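Local structure of PA1221 (Pseudomonas aeruginosa, 4DG8) at residues R43-D48 with V53-L58; G84-E89 with F207-P212; L270-L275 with V293-L298; A117-Q122 with I169-G174; A96-L99 with H103-Y106. The protein is a member of the ANL family of AMP-binding enzymes that also carries a phosphopantetheine attachment region and here holds adenosine monophosphate. All coordinates share one frame; numbering follows the deposited sequence.

Overall arrangement
All five contacts lie in the AMP-binding region. Interaction 5 is fully buried; the other four each combine buried and more exposed residues. Interaction 1 holds a hairpin together mainly by backbone bonds, whereas interactions 3, 4 and 5 rely on side-chain packing and interaction 2 sets one tyrosine hydrogen bond beside a ring-methyl contact. Interactions 1 and 2 reach the same four-stranded sheet and meet in the salt bridge of D48 with R88. Interaction 2 uses the loop leading into helix 88-99, interaction 5 the last turn of that helix. Interactions 4 and 5 use neighbouring strands of the seven-stranded sheet. Interaction 3 stands apart, about 37 Å from interaction 4 between centres.

Interaction 1 of 5, residues R43-D48 with V53-L58; sequences REAIRD and VDYRQL
A45 and I46 both donate their backbone N-H to a single carbonyl, V53 O, at 2.9 Å from A45 N and 3.1 Å from I46 N: a classic beta bulge in an antiparallel hairpin. It shifts the register by one residue between the non-hydrogen-bonded pair E44-D54 and the hydrogen-bonded pair I46-V53, where V53 N bonds back to I46 O (3.0 Å). The methyl of A45 points at the other segment and lies over a face of the Y55 ring, offset toward the rim, in a CH-pi contact 3.8 Å from the ring centroid. L58 CD2 touches the same methyl at 4.1 Å, and L58 also meets I46 CD1, the two side chains crossing nearly at a right angle. Y55 N closes the far end on R43 O (3.3 Å). With chi1 at 70°, D54 folds its carboxylate back to accept from Q57 N, while Q57 OE1 receives D54 N: a capping box that starts the helix straight from the strand. The Y55 hydroxyl bonds to G230 O. Strand 44-48 has strand 231-234 as its other sheet neighbour, helix 29-39 packs against Y55 and L58, and helix 88-99 against I46, V53 and L58.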
# COMPACT_ATOMS: atom_id res chain seq x y z
N ARG A 43 4.27 26.31 -8.77
CA ARG A 43 3.49 25.73 -7.66
C ARG A 43 4.35 24.79 -6.78
O ARG A 43 5.33 24.23 -7.23
CB ARG A 43 2.30 24.94 -8.20
CG ARG A 43 1.06 25.75 -8.55
CD ARG A 43 -0.09 24.79 -8.82
NE ARG A 43 -1.36 25.46 -9.10
CZ ARG A 43 -2.51 24.83 -9.30
NH1 ARG A 43 -2.55 23.50 -9.25
NH2 ARG A 43 -3.62 25.51 -9.56
N GLU A 44 3.95 24.61 -5.53
CA GLU A 44 4.71 23.81 -4.58
C GLU A 44 4.45 22.29 -4.75
O GLU A 44 3.33 21.80 -4.60
CB GLU A 44 4.31 24.27 -3.17
CG GLU A 44 5.14 23.73 -2.07
CD GLU A 44 4.71 24.30 -0.74
OE1 GLU A 44 3.51 24.55 -0.57
OE2 GLU A 44 5.58 24.52 0.13
N ALA A 45 5.49 21.56 -5.13
CA ALA A 45 5.42 20.12 -5.35
C ALA A 45 5.67 19.29 -4.09
O ALA A 45 5.14 18.20 -3.93
CB ALA A 45 6.36 19.70 -6.46
N ILE A 46 6.56 19.79 -3.24
CA ILE A 46 6.97 19.09 -2.03
C ILE A 46 7.12 20.11 -0.90
O ILE A 46 7.80 21.11 -1.07
CB ILE A 46 8.36 18.42 -2.20
CG1 ILE A 46 8.38 17.40 -3.34
CG2 ILE A 46 8.80 17.76 -0.92
CD1 ILE A 46 9.78 16.83 -3.59
N ARG A 47 6.54 19.82 0.25
CA ARG A 47 6.78 20.63 1.43
C ARG A 47 7.38 19.78 2.53
O ARG A 47 6.78 18.78 2.96
CB ARG A 47 5.48 21.27 1.94
CG ARG A 47 5.62 21.88 3.35
CD ARG A 47 6.33 23.22 3.32
NE ARG A 47 5.45 24.22 2.72
CZ ARG A 47 4.72 25.09 3.41
NH1 ARG A 47 4.80 25.14 4.74
NH2 ARG A 47 3.92 25.93 2.76
N ASP A 48 8.56 20.16 2.99
CA ASP A 48 9.23 19.39 4.04
C ASP A 48 9.78 20.31 5.13
O ASP A 48 9.53 21.52 5.10
CB ASP A 48 10.31 18.47 3.43
CG ASP A 48 11.44 19.23 2.73
OD1 ASP A 48 11.64 20.44 2.99
OD2 ASP A 48 12.16 18.58 1.93
N VAL A 53 9.93 22.60 -2.52
CA VAL A 53 10.51 22.39 -3.83
C VAL A 53 9.36 22.58 -4.82
O VAL A 53 8.29 22.01 -4.63
CB VAL A 53 11.10 20.95 -3.95
CG1 VAL A 53 11.44 20.61 -5.39
CG2 VAL A 53 12.34 20.76 -3.07
N ASP A 54 9.56 23.37 -5.87
CA ASP A 54 8.47 23.52 -6.85
C ASP A 54 8.58 22.51 -8.01
O ASP A 54 9.57 21.78 -8.11
CB ASP A 54 8.27 24.99 -7.31
CG ASP A 54 9.41 25.51 -8.20
OD1 ASP A 54 10.08 24.73 -8.88
OD2 ASP A 54 9.60 26.75 -8.24
N TYR A 55 7.58 22.49 -8.88
CA TYR A 55 7.52 21.51 -9.95
C TYR A 55 8.76 21.54 -10.83
O TYR A 55 9.38 20.51 -11.05
CB TYR A 55 6.24 21.63 -10.76
CG TYR A 55 5.10 20.85 -10.13
CD1 TYR A 55 4.38 21.39 -9.06
CD2 TYR A 55 4.79 19.56 -10.55
CE1 TYR A 55 3.35 20.68 -8.45
CE2 TYR A 55 3.75 18.83 -9.95
CZ TYR A 55 3.05 19.40 -8.90
OH TYR A 55 2.03 18.71 -8.29
N ARG A 56 9.12 22.72 -11.33
CA ARG A 56 10.32 22.84 -12.16
C ARG A 56 11.58 22.32 -11.44
O ARG A 56 12.35 21.57 -12.02
CB ARG A 56 10.51 24.28 -12.67
CG ARG A 56 11.62 24.45 -13.72
N GLN A 57 11.81 22.71 -10.19
CA GLN A 57 12.98 22.21 -9.47
C GLN A 57 12.94 20.68 -9.35
O GLN A 57 13.96 20.02 -9.52
CB GLN A 57 13.11 22.84 -8.09
CG GLN A 57 12.94 24.34 -8.12
CD GLN A 57 12.94 24.97 -6.74
OE1 GLN A 57 12.10 24.65 -5.89
NE2 GLN A 57 13.87 25.90 -6.51
N LEU A 58 11.76 20.13 -9.06
CA LEU A 58 11.59 18.69 -8.93
C LEU A 58 11.95 17.99 -10.24
O LEU A 58 12.74 17.05 -10.24
CB LEU A 58 10.16 18.32 -8.50
CG LEU A 58 9.94 16.81 -8.30
CD1 LEU A 58 11.07 16.22 -7.45
CD2 LEU A 58 8.58 16.48 -7.73

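Interaction 2 of 5, residues G84-E89 with F207-P212; sequences GEYSRE and FLVNSP
Y86 and V209 mark the closest approach of the two backbones, yet their CA atoms stay 7.7 Å apart, and the gap is bridged by the tyrosine side chain. Its CB points at the other segment, and with chi1 at -83° CG lies beside the backbone N, which sends the ring across to V209. V209 CG1 stands almost exactly on the ring normal, 3.4 Å from the centroid, so a single methyl is centred over one face in a close CH-pi contact; the two side chains cross at about a right angle. That methyl is the branch anti to the V209 backbone N. Beyond it the phenol end runs on to S211, where Y86 OH donates to S211 O at 2.6 Å, approaching in the carbonyl plane. N210 O lies at the ring edge, near its plane, 4.0 Å from CE1 of Y86. The bond holds the phenol end while the methyl covers one face. The contact joins two sheets of the ANL fold: residues 84-87 link strand 79-83 of the seven-stranded sheet to helix 88-99, and residues 207-212 run off strand 206-209, an outermost strand of the four-stranded sheet. At the start of that helix S87 takes the N-cap position, its OG bonded to S90 N. Helix 217-226 closes in on Y86 through A218 and I222 and on V209 through I222. From the same helix E221 accepts from N210 N and pairs with S211 OG, which also bonds to (R,R)-2,3-butanediol, probably from the crystallisation liquor. The side chain of S211 comes no nearer than about 10 Å to the bound adenosine monophosphate.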
# COMPACT_ATOMS: atom_id res chain seq x y z
N GLY A 84 14.98 5.05 2.39
CA GLY A 84 15.13 6.13 3.35
C GLY A 84 13.77 6.65 3.82
O GLY A 84 12.75 6.34 3.22
N GLU A 85 13.78 7.48 4.86
CA GLU A 85 12.55 8.14 5.33
C GLU A 85 12.08 9.14 4.28
O GLU A 85 12.87 9.58 3.45
CB GLU A 85 12.80 8.88 6.66
CG GLU A 85 13.17 7.99 7.84
CD GLU A 85 12.12 6.94 8.13
OE1 GLU A 85 10.94 7.14 7.76
OE2 GLU A 85 12.46 5.89 8.72
N TYR A 86 10.80 9.52 4.31
CA TYR A 86 10.35 10.47 3.30
C TYR A 86 11.17 11.74 3.33
O TYR A 86 11.31 12.38 4.37
CB TYR A 86 8.86 10.77 3.41
CG TYR A 86 8.06 9.70 2.72
CD1 TYR A 86 7.18 8.90 3.43
CD2 TYR A 86 8.25 9.46 1.37
CE1 TYR A 86 6.48 7.90 2.80
CE2 TYR A 86 7.55 8.46 0.73
CZ TYR A 86 6.67 7.68 1.45
OH TYR A 86 5.97 6.68 0.83
N SER A 87 11.72 12.08 2.17
CA SER A 87 12.49 13.31 2.00
C SER A 87 12.28 13.77 0.56
O SER A 87 11.80 13.01 -0.28
CB SER A 87 13.97 13.05 2.25
OG SER A 87 14.51 12.22 1.22
N ARG A 88 12.64 15.02 0.29
CA ARG A 88 12.59 15.51 -1.09
C ARG A 88 13.48 14.63 -1.98
O ARG A 88 13.14 14.35 -3.15
CB ARG A 88 12.97 17.00 -1.15
CG ARG A 88 14.34 17.32 -0.56
CD ARG A 88 14.67 18.79 -0.76
NE ARG A 88 13.84 19.64 0.11
CZ ARG A 88 13.88 20.97 0.10
NH1 ARG A 88 14.70 21.61 -0.73
NH2 ARG A 88 13.10 21.65 0.93
N GLU A 89 14.60 14.17 -1.44
CA GLU A 89 15.45 13.23 -2.17
C GLU A 89 14.75 11.92 -2.59
O GLU A 89 14.88 11.49 -3.73
CB GLU A 89 16.71 12.87 -1.37
CG GLU A 89 17.75 13.98 -1.29
CD GLU A 89 17.40 15.03 -0.27
OE1 GLU A 89 16.53 14.77 0.59
OE2 GLU A 89 18.00 16.12 -0.33
N PHE A 207 -1.40 16.60 -0.15
CA PHE A 207 -1.51 15.27 0.43
C PHE A 207 -0.49 15.06 1.51
O PHE A 207 0.69 15.34 1.32
CB PHE A 207 -1.35 14.18 -0.64
CG PHE A 207 -2.63 13.70 -1.19
CD1 PHE A 207 -3.20 14.33 -2.29
CD2 PHE A 207 -3.30 12.64 -0.60
CE1 PHE A 207 -4.41 13.89 -2.79
CE2 PHE A 207 -4.51 12.20 -1.11
CZ PHE A 207 -5.06 12.82 -2.20
N LEU A 208 -0.95 14.57 2.65
CA LEU A 208 -0.07 14.06 3.67
C LEU A 208 0.65 12.86 3.07
O LEU A 208 0.01 11.93 2.57
CB LEU A 208 -0.89 13.62 4.88
CG LEU A 208 -0.09 12.87 5.94
CD1 LEU A 208 0.96 13.80 6.52
CD2 LEU A 208 -0.99 12.34 7.03
N VAL A 209 1.97 12.89 3.08
CA VAL A 209 2.76 11.74 2.69
C VAL A 209 3.34 11.12 3.95
O VAL A 209 4.23 11.68 4.59
CB VAL A 209 3.89 12.12 1.72
CG1 VAL A 209 4.85 10.91 1.49
CG2 VAL A 209 3.31 12.63 0.42
N ASN A 210 2.80 9.95 4.28
CA ASN A 210 3.02 9.26 5.54
C ASN A 210 3.32 7.75 5.38
O ASN A 210 4.23 7.21 6.02
CB ASN A 210 1.86 9.56 6.51
CG ASN A 210 2.00 8.81 7.81
OD1 ASN A 210 2.94 9.02 8.57
ND2 ASN A 210 1.06 7.90 8.07
N SER A 211 2.46 7.05 4.65
CA SER A 211 2.62 5.62 4.35
C SER A 211 3.96 5.30 3.69
O SER A 211 4.29 5.87 2.67
CB SER A 211 1.48 5.14 3.44
OG SER A 211 0.22 5.49 3.99
N PRO A 212 4.73 4.36 4.27
CA PRO A 212 6.02 4.02 3.64
C PRO A 212 5.81 3.41 2.26
O PRO A 212 4.72 2.90 1.98
CB PRO A 212 6.62 2.99 4.61
CG PRO A 212 6.01 3.34 5.94
CD PRO A 212 4.59 3.75 5.61

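Interaction 3 of 5, residues L270-L275 with V293-L298; sequences LDPDCL and VRRALL
P272 and R295 meet on the outer side of this contact, while L275 and A296 meet on its buried side. Inside, L275 CD1 reaches A296 CB at 4.3 Å, a small apolar contact that is part of a wider cluster: A296 also packs on F264 and V268 of helix 261-270, and L275 on L245 of helix 242-250. Both residues are buried, and the 3-10 turn of residues 272-275 runs near the helix, with P272 and A296 6.2 Å apart between CA atoms. The outer side is built differently. R295 leaves the helix with CG anti to its backbone N (chi1 -166°) and runs extended to the guanidinium, which lays one face over the proline ring. P272 CG sits 3.8 Å above that plane but displaced toward the rim, and P272 CD is 3.9 Å from R295 NH2, so the ring covers only part of that face. R295 itself is exposed. Its polar end is held from outside the two segments: NH1 bonds to D269 O, in the last turn of helix 261-270, a bond consistent with the place of the flat group beside the proline. Within the turn, C274 N bonds to D271 O at 2.8 Å, just after the helix has ended. P272 O accepts from H300 NE2, and D273 forms a salt bridge with R299, two further ties to the end of helix 290-299. Strands 256-260, 280-284 and 304-309 are parallel neighbours in one sheet, with helices 261-270 and 290-299 between them in sequence; this is the layout of consecutive beta-alpha-beta units, and the two helices pack side by side here.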
# COMPACT_ATOMS: atom_id res chain seq x y z
N LEU A 270 -8.45 9.26 20.60
CA LEU A 270 -7.60 10.17 21.36
C LEU A 270 -7.98 11.64 21.25
O LEU A 270 -8.08 12.34 22.24
CB LEU A 270 -6.16 10.03 20.86
CG LEU A 270 -5.37 8.77 21.22
CD1 LEU A 270 -3.98 8.82 20.58
CD2 LEU A 270 -5.26 8.64 22.71
N ASP A 271 -8.03 12.14 20.02
CA ASP A 271 -8.24 13.56 19.77
C ASP A 271 -8.93 13.78 18.42
O ASP A 271 -8.27 14.12 17.43
CB ASP A 271 -6.90 14.28 19.84
CG ASP A 271 -7.00 15.74 19.43
OD1 ASP A 271 -8.09 16.33 19.53
OD2 ASP A 271 -5.97 16.30 19.02
N PRO A 272 -10.25 13.57 18.37
CA PRO A 272 -10.95 13.65 17.08
C PRO A 272 -10.79 15.03 16.43
O PRO A 272 -10.92 15.11 15.22
CB PRO A 272 -12.41 13.40 17.47
CG PRO A 272 -12.50 13.79 18.89
CD PRO A 272 -11.17 13.37 19.49
N ASP A 273 -10.52 16.08 17.21
CA ASP A 273 -10.26 17.38 16.60
C ASP A 273 -8.95 17.43 15.82
O ASP A 273 -8.72 18.41 15.10
CB ASP A 273 -10.29 18.53 17.63
CG ASP A 273 -11.70 18.90 18.07
OD1 ASP A 273 -12.68 18.43 17.45
OD2 ASP A 273 -11.83 19.68 19.04
N CYS A 274 -8.08 16.42 15.92
CA CYS A 274 -6.82 16.49 15.16
C CYS A 274 -7.04 16.42 13.64
O CYS A 274 -6.14 16.71 12.85
CB CYS A 274 -5.79 15.46 15.62
SG CYS A 274 -6.07 13.78 15.06
N LEU A 275 -8.23 16.03 13.24
CA LEU A 275 -8.54 15.95 11.82
C LEU A 275 -8.91 17.32 11.24
O LEU A 275 -8.92 17.49 10.01
CB LEU A 275 -9.68 14.96 11.57
CG LEU A 275 -9.43 13.57 12.15
CD1 LEU A 275 -10.67 12.70 11.95
CD2 LEU A 275 -8.15 12.93 11.58
N VAL A 293 -16.22 6.05 12.74
CA VAL A 293 -16.62 6.89 11.61
C VAL A 293 -17.71 7.86 12.05
O VAL A 293 -17.69 9.04 11.68
CB VAL A 293 -17.11 6.06 10.39
CG1 VAL A 293 -17.74 6.98 9.32
CG2 VAL A 293 -15.97 5.26 9.80
N ARG A 294 -18.64 7.36 12.86
CA ARG A 294 -19.70 8.16 13.47
C ARG A 294 -19.07 9.27 14.32
O ARG A 294 -19.43 10.45 14.19
CB ARG A 294 -20.62 7.30 14.36
CG ARG A 294 -21.84 6.68 13.65
CD ARG A 294 -22.71 5.84 14.61
NE ARG A 294 -23.57 6.66 15.47
CZ ARG A 294 -24.80 7.05 15.14
NH1 ARG A 294 -25.31 6.67 13.97
NH2 ARG A 294 -25.53 7.80 15.96
N ARG A 295 -18.14 8.90 15.20
CA ARG A 295 -17.56 9.93 16.06
C ARG A 295 -16.85 11.03 15.23
O ARG A 295 -17.01 12.25 15.48
CB ARG A 295 -16.61 9.29 17.09
CG ARG A 295 -16.23 10.23 18.20
CD ARG A 295 -15.33 9.59 19.27
NE ARG A 295 -14.97 10.60 20.26
CZ ARG A 295 -13.88 10.55 21.02
NH1 ARG A 295 -13.06 9.51 20.93
NH2 ARG A 295 -13.62 11.52 21.87
N ALA A 296 -16.11 10.60 14.21
CA ALA A 296 -15.41 11.53 13.34
C ALA A 296 -16.38 12.46 12.60
O ALA A 296 -16.27 13.69 12.71
CB ALA A 296 -14.48 10.80 12.34
N LEU A 297 -17.34 11.89 11.88
CA LEU A 297 -18.23 12.71 11.04
C LEU A 297 -19.16 13.61 11.84
O LEU A 297 -19.48 14.73 11.41
CB LEU A 297 -18.99 11.85 10.03
CG LEU A 297 -18.05 11.27 8.98
CD1 LEU A 297 -18.83 10.52 7.92
CD2 LEU A 297 -17.21 12.37 8.36
N LEU A 298 -19.59 13.13 13.01
CA LEU A 298 -20.40 13.95 13.90
C LEU A 298 -19.59 15.13 14.43
O LEU A 298 -20.15 16.18 14.72
CB LEU A 298 -20.99 13.13 15.05
CG LEU A 298 -22.05 12.12 14.59
CD1 LEU A 298 -22.53 11.21 15.72
CD2 LEU A 298 -23.23 12.86 13.94

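Interaction 4 of 5, residues A117-Q122 with I169-G174; sequences AELCRQ and INFSSG
L119 and F171 each carry CG beside the backbone N and anti to the carbonyl carbon (chi1 -63° and -88°), and these torsions send the leucine branches and the phenyl ring past each other in opposite directions. L119 CD2 ends up almost on the ring normal, 3.8 Å from the centroid of F171, a CH-pi contact centred on one face. The other branch, CD1, reaches CD2 of the ring at 4.1 Å, and L119 CB lies 3.8 Å from F171 CE2, so the leucine spans the phenyl from its middle to its outer end. At that end F171 CZ comes 3.4 Å from L119 O, a backbone carbonyl of the helix. Q122 adds its CB at the ring edge, near the ring plane, 4.1 Å from F171 CZ. Beyond CB the glutamine turns away from the ring, bent at chi2 (-63°): NE2 donates to E118 OE2 from above the carboxylate plane, and OE1 accepts from N376 ND2. R121 grips the same carboxylate side-on, NE to OE1 and NH2 to OE2, so E118 OE2 receives two donors and ties three helix side chains together. Past F171, S172 OG accepts from G174 N at 3.3 Å, an ST turn that opens the Ser/Thr/Gly-rich loop characteristic of AMP-binding enzymes; the side chain of F171 comes no nearer than about 10 Å to the bound adenosine monophosphate. Strand 166-172 runs between strands 103-106 and 180-185, and F171, which packs between helix 113-123 and this part of the sheet, also touches L105 and A181 of those neighbours and V123 at the helix end.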
# COMPACT_ATOMS: atom_id res chain seq x y z
N ALA A 117 18.53 -9.40 0.33
CA ALA A 117 19.26 -9.95 -0.79
C ALA A 117 18.34 -10.86 -1.58
O ALA A 117 18.33 -10.85 -2.81
CB ALA A 117 20.50 -10.72 -0.30
N GLU A 118 17.56 -11.67 -0.87
CA GLU A 118 16.64 -12.56 -1.58
C GLU A 118 15.48 -11.79 -2.28
O GLU A 118 15.09 -12.14 -3.41
CB GLU A 118 16.17 -13.69 -0.66
CG GLU A 118 15.17 -14.65 -1.29
CD GLU A 118 15.74 -15.52 -2.43
OE1 GLU A 118 16.95 -15.45 -2.75
OE2 GLU A 118 14.95 -16.28 -3.01
N LEU A 119 14.95 -10.74 -1.67
CA LEU A 119 13.99 -9.89 -2.38
C LEU A 119 14.60 -9.32 -3.68
O LEU A 119 13.96 -9.34 -4.76
CB LEU A 119 13.48 -8.75 -1.51
CG LEU A 119 12.69 -9.07 -0.23
CD1 LEU A 119 12.12 -7.77 0.35
CD2 LEU A 119 11.57 -10.08 -0.49
N CYS A 120 15.85 -8.84 -3.58
CA CYS A 120 16.54 -8.24 -4.72
C CYS A 120 16.78 -9.24 -5.82
O CYS A 120 16.64 -8.91 -7.00
CB CYS A 120 17.85 -7.55 -4.32
SG CYS A 120 17.62 -6.01 -3.33
N ARG A 121 17.12 -10.47 -5.44
CA ARG A 121 17.24 -11.53 -6.43
C ARG A 121 15.89 -11.85 -7.07
O ARG A 121 15.80 -12.04 -8.29
CB ARG A 121 17.82 -12.80 -5.80
CG ARG A 121 18.38 -13.80 -6.81
CD ARG A 121 18.91 -15.05 -6.12
NE ARG A 121 17.85 -15.83 -5.47
CZ ARG A 121 17.05 -16.68 -6.12
NH1 ARG A 121 17.20 -16.86 -7.42
NH2 ARG A 121 16.12 -17.36 -5.46
N GLN A 122 14.83 -11.91 -6.27
CA GLN A 122 13.52 -12.30 -6.80
C GLN A 122 13.12 -11.38 -7.94
O GLN A 122 12.61 -11.84 -8.96
CB GLN A 122 12.43 -12.30 -5.71
CG GLN A 122 12.49 -13.50 -4.78
CD GLN A 122 12.27 -14.83 -5.51
OE1 GLN A 122 11.33 -14.97 -6.29
NE2 GLN A 122 13.15 -15.80 -5.29
N ILE A 169 7.37 -2.21 -7.98
CA ILE A 169 7.06 -3.50 -7.40
C ILE A 169 6.76 -3.38 -5.91
O ILE A 169 7.48 -2.71 -5.18
CB ILE A 169 8.22 -4.50 -7.62
CG1 ILE A 169 8.36 -4.79 -9.11
CG2 ILE A 169 7.98 -5.79 -6.79
CD1 ILE A 169 9.55 -5.64 -9.47
N ASN A 170 5.69 -4.04 -5.46
CA ASN A 170 5.41 -4.17 -4.03
C ASN A 170 5.36 -5.64 -3.68
O ASN A 170 4.67 -6.42 -4.35
CB ASN A 170 4.07 -3.54 -3.64
CG ASN A 170 4.15 -2.01 -3.56
OD1 ASN A 170 5.10 -1.39 -4.05
ND2 ASN A 170 3.12 -1.41 -2.97
N PHE A 171 6.08 -6.04 -2.64
CA PHE A 171 6.09 -7.46 -2.28
C PHE A 171 4.88 -7.76 -1.40
O PHE A 171 4.51 -6.96 -0.54
CB PHE A 171 7.38 -7.83 -1.57
CG PHE A 171 8.50 -8.23 -2.50
CD1 PHE A 171 8.53 -9.50 -3.06
CD2 PHE A 171 9.53 -7.35 -2.80
CE1 PHE A 171 9.56 -9.87 -3.92
CE2 PHE A 171 10.57 -7.73 -3.65
CZ PHE A 171 10.58 -8.98 -4.21
N SER A 172 4.25 -8.91 -1.64
CA SER A 172 3.14 -9.36 -0.82
C SER A 172 3.44 -10.67 -0.09
O SER A 172 3.90 -11.65 -0.70
CB SER A 172 1.86 -9.49 -1.65
OG SER A 172 0.79 -9.96 -0.84
N SER A 173 3.24 -10.66 1.22
CA SER A 173 3.37 -11.88 2.05
C SER A 173 2.01 -12.54 2.34
O SER A 173 1.89 -13.44 3.20
CB SER A 173 4.16 -11.59 3.33
OG SER A 173 5.50 -11.24 3.01
N GLY A 174 0.98 -12.05 1.66
CA GLY A 174 -0.39 -12.48 1.90
C GLY A 174 -0.73 -13.89 1.46
O GLY A 174 -1.77 -14.42 1.86

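Interaction 5 of 5, residues A96-L99 with H103-Y106; sequences AILL and HYLY
I97 and L98 meet Y104 where helix 88-99 leads, through a short loop, into strand 103-106, the second half of a beta-alpha-beta unit that began with strand 79-83. The two aliphatic side chains approach the tyrosine differently. I97 points straight at the strand and crosses Y104 at about a right angle, its CD1 3.9 Å from Y104 CB, so it touches the root of the tyrosine and leaves the ring to its neighbour. L98 starts off to one side of the strand, but its end swings in: CD2 comes to 4.0 Å from Y104 CD2 and 4.1 Å from CE2, slanting against the ring. Y104 itself has CG between its backbone N and carbonyl carbon (chi1 60°), which stands the ring up beside L98. Its hydroxyl bonds to W223 NE1, and its ring also meets that of Y168, the planes about 25° apart. H103 turns its CB away from the helix and packs on I166 and I169 of the next strand, leaving its backbone to face I97. All four touching residues are buried. I97 further contacts L80 and V82 of strand 79-83, so one isoleucine packs on both parallel strands of the unit; L98 leans on V29 and V30 of helix 29-39. The nearest approach of the two segments is methyl to backbone: I97 CG2, the branch anti to its own N, lies 3.5 Å from H103 C and 3.6 Å from H103 N.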
# COMPACT_ATOMS: atom_id res chain seq x y z
N ALA A 96 12.83 10.07 -10.95
CA ALA A 96 13.97 9.85 -11.85
C ALA A 96 13.96 8.39 -12.36
O ALA A 96 14.26 8.11 -13.54
CB ALA A 96 15.27 10.16 -11.13
N ILE A 97 13.58 7.48 -11.46
CA ILE A 97 13.42 6.08 -11.83
C ILE A 97 12.36 5.96 -12.91
O ILE A 97 12.61 5.37 -13.96
CB ILE A 97 13.09 5.19 -10.62
CG1 ILE A 97 14.36 4.95 -9.80
CG2 ILE A 97 12.57 3.82 -11.09
CD1 ILE A 97 14.10 4.66 -8.31
N LEU A 98 11.18 6.55 -12.68
CA LEU A 98 10.14 6.47 -13.71
C LEU A 98 10.53 7.09 -15.06
O LEU A 98 10.24 6.52 -16.12
CB LEU A 98 8.83 7.08 -13.20
CG LEU A 98 8.26 6.40 -11.95
CD1 LEU A 98 6.90 6.99 -11.70
CD2 LEU A 98 8.19 4.89 -12.13
N LEU A 99 11.17 8.25 -15.00
CA LEU A 99 11.68 8.95 -16.18
C LEU A 99 12.63 8.09 -17.00
O LEU A 99 12.73 8.26 -18.23
CB LEU A 99 12.44 10.20 -15.76
CG LEU A 99 11.63 11.46 -15.39
CD1 LEU A 99 12.53 12.54 -14.74
CD2 LEU A 99 10.94 12.00 -16.64
N HIS A 103 11.59 0.86 -12.84
CA HIS A 103 10.55 0.76 -11.83
C HIS A 103 11.15 0.69 -10.44
O HIS A 103 12.24 0.15 -10.24
CB HIS A 103 9.58 -0.43 -12.06
CG HIS A 103 10.26 -1.73 -12.40
ND1 HIS A 103 10.62 -2.07 -13.68
CD2 HIS A 103 10.57 -2.80 -11.63
CE1 HIS A 103 11.15 -3.28 -13.69
NE2 HIS A 103 11.13 -3.75 -12.46
N TYR A 104 10.43 1.22 -9.45
CA TYR A 104 11.00 1.35 -8.12
C TYR A 104 10.51 0.29 -7.16
O TYR A 104 9.42 -0.28 -7.32
CB TYR A 104 10.81 2.77 -7.53
CG TYR A 104 9.39 3.27 -7.35
CD1 TYR A 104 8.61 2.87 -6.26
CD2 TYR A 104 8.85 4.22 -8.23
CE1 TYR A 104 7.30 3.37 -6.07
CE2 TYR A 104 7.54 4.74 -8.05
CZ TYR A 104 6.77 4.31 -6.97
OH TYR A 104 5.48 4.78 -6.78
N LEU A 105 11.37 0.00 -6.20
CA LEU A 105 11.08 -0.96 -5.14
C LEU A 105 11.56 -0.40 -3.81
O LEU A 105 12.72 0.03 -3.71
CB LEU A 105 11.85 -2.25 -5.44
CG LEU A 105 11.95 -3.27 -4.32
CD1 LEU A 105 10.57 -3.84 -3.99
CD2 LEU A 105 12.92 -4.37 -4.75
N TYR A 106 10.71 -0.42 -2.79
CA TYR A 106 11.20 -0.04 -1.47
C TYR A 106 12.10 -1.11 -0.85
O TYR A 106 11.77 -2.29 -0.83
CB TYR A 106 10.08 0.34 -0.47
CG TYR A 106 10.70 1.08 0.71
CD1 TYR A 106 11.40 2.27 0.50
CD2 TYR A 106 10.63 0.56 2.00
CE1 TYR A 106 12.00 2.95 1.55
CE2 TYR A 106 11.24 1.25 3.07
CZ TYR A 106 11.92 2.44 2.82
OH TYR A 106 12.53 3.14 3.84